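Local coordinates for protein Bot.2110.4 (Unidentified, PDB 5VMR) that probably binds botulinum neurotoxin as a small, apparently designed three-helix protein, at residues F11-E14 / A20-K23. Residues are numbered along the deposited sequence; the frame is centred on the assembly and turned at random.
Sequences FFLE and AARK
The methyl group of Ala20 sits over the centre of one face of the Phe12 ring, its CB 3.6 Å from the ring centroid and 13° off the normal, a CH-pi contact. At the ring's periphery, Phe12 CD2 passes 3.6 Å from Ala20 O, while Phe12 CE1 lies in the plane of the Phe11 ring, at that ring's edge. The Phe12 ring also meets an aromatic side chain of the partner protein edge-to-face.

Ala21 is approached through the root of Phe12: Phe12 CB lies 3.6 Å from Ala21 N and 3.9 Å from Ala21 CB. With CG anti to the carbonyl carbon (chi1 -73°), the Phe12 ring is placed flat against the Ala20 methyl. The next residue, Leu13, sends a single branch across, CD2 coming 3.6 Å from Ala21 CB; the same side chain also packs on Ile39 near the C-terminus.

With only methyl side chains at Ala20 and Ala21, the backbones can come close, Phe12 CA lying 5.0 Å from Ala21 CA. This is the tight end of a helical hairpin: helix 3-14 turns into helix 18-28 through a short connection, and at the start of the second helix Asp17 OD1 accepts a hydrogen bond from Ala20 N. At the far end of the hairpin, the disulfide Cys5-Cys28 joins the two helices covalently.

No hydrogen bond or salt bridge crosses between 11-14 and 20-23, so the join rests on methyl, ring and branched aliphatic contacts. The Phe12 ring is shared between the Ala20 methyl and the partner protein's aromatic side chain, so the intramolecular contact and the interface meet on one residue.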
loop_
_atom_site.group_PDB
_atom_site.type_symbol
_atom_site.label_atom_id
_atom_site.label_comp_id
_atom_site.label_asym_id
_atom_site.label_seq_id
_atom_site.Cartn_x
_atom_site.Cartn_y
_atom_site.Cartn_z
ATOM N N PHE C 11 9.983 9.184 31.353
ATOM C CA PHE C 11 9.962 9.932 30.103
ATOM C C PHE C 11 10.759 11.217 30.270
ATOM O O PHE C 11 11.665 11.527 29.472
ATOM C CB PHE C 11 8.546 10.283 29.673
ATOM C CG PHE C 11 8.504 11.183 28.480
ATOM C CD1 PHE C 11 8.762 10.678 27.208
ATOM C CD2 PHE C 11 8.266 12.548 28.625
ATOM C CE1 PHE C 11 8.744 11.509 26.090
ATOM C CE2 PHE C 11 8.253 13.394 27.516
ATOM C CZ PHE C 11 8.491 12.872 26.241
ATOM N N PHE C 12 10.451 11.949 31.334
ATOM C CA PHE C 12 11.160 13.201 31.551
ATOM C C PHE C 12 12.645 12.922 31.702
ATOM O O PHE C 12 13.431 13.614 31.098
ATOM C CB PHE C 12 10.594 13.969 32.745
ATOM C CG PHE C 12 9.253 14.583 32.466
ATOM C CD1 PHE C 12 8.998 15.158 31.229
ATOM C CD2 PHE C 12 8.254 14.594 33.424
ATOM C CE1 PHE C 12 7.763 15.720 30.943
ATOM C CE2 PHE C 12 7.015 15.165 33.148
ATOM C CZ PHE C 12 6.773 15.728 31.907
ATOM N N LEU C 13 13.039 11.860 32.400
ATOM C CA LEU C 13 14.463 11.494 32.438
ATOM C C LEU C 13 15.018 11.157 31.051
ATOM O O LEU C 13 16.151 11.487 30.713
ATOM C CB LEU C 13 14.683 10.299 33.371
ATOM C CG LEU C 13 14.372 10.537 34.849
ATOM C CD1 LEU C 13 14.542 9.257 35.635
ATOM C CD2 LEU C 13 15.288 11.612 35.391
ATOM N N GLU C 14 14.206 10.469 30.258
ATOM C CA GLU C 14 14.603 10.048 28.918
ATOM C C GLU C 14 14.895 11.245 27.985
ATOM O O GLU C 14 15.736 11.153 27.095
ATOM C CB GLU C 14 13.511 9.128 28.336
ATOM C CG GLU C 14 13.830 8.519 26.984
ATOM C CD GLU C 14 14.801 7.345 27.038
ATOM O OE1 GLU C 14 14.638 6.437 27.885
ATOM O OE2 GLU C 14 15.739 7.339 26.215
ATOM N N ALA C 20 11.569 18.548 35.353
ATOM C CA ALA C 20 10.228 17.994 35.199
ATOM C C ALA C 20 10.127 16.619 35.858
ATOM O O ALA C 20 9.115 16.294 36.482
ATOM C CB ALA C 20 9.854 17.913 33.723
ATOM N N ALA C 21 11.195 15.835 35.737
ATOM C CA ALA C 21 11.274 14.543 36.406
ATOM C C ALA C 21 11.056 14.710 37.910
ATOM O O ALA C 21 10.208 14.035 38.504
ATOM C CB ALA C 21 12.620 13.876 36.124
ATOM N N ARG C 22 11.806 15.634 38.509
ATOM C CA ARG C 22 11.692 15.921 39.940
ATOM C C ARG C 22 10.290 16.392 40.311
ATOM O O ARG C 22 9.708 15.922 41.291
ATOM C CB ARG C 22 12.711 16.982 40.356
ATOM C CG ARG C 22 13.757 16.500 41.339
ATOM C CD ARG C 22 14.778 17.594 41.613
ATOM N NE ARG C 22 16.145 17.094 41.524
ATOM C CZ ARG C 22 16.978 17.372 40.527
ATOM N NH1 ARG C 22 16.588 18.152 39.521
ATOM N NH2 ARG C 22 18.205 16.871 40.534
ATOM N N LYS C 23 9.752 17.316 39.521
ATOM C CA LYS C 23 8.430 17.870 39.796
ATOM C C LYS C 23 7.378 16.774 39.780
ATOM O O LYS C 23 6.552 16.689 40.688
ATOM C CB LYS C 23 8.058 18.956 38.782
ATOM C CG LYS C 23 8.648 20.323 39.090
ATOM C CD LYS C 23 8.868 21.160 37.836
ATOM C CE LYS C 23 9.657 22.421 38.167
ATOM N NZ LYS C 23 8.865 23.396 38.958
#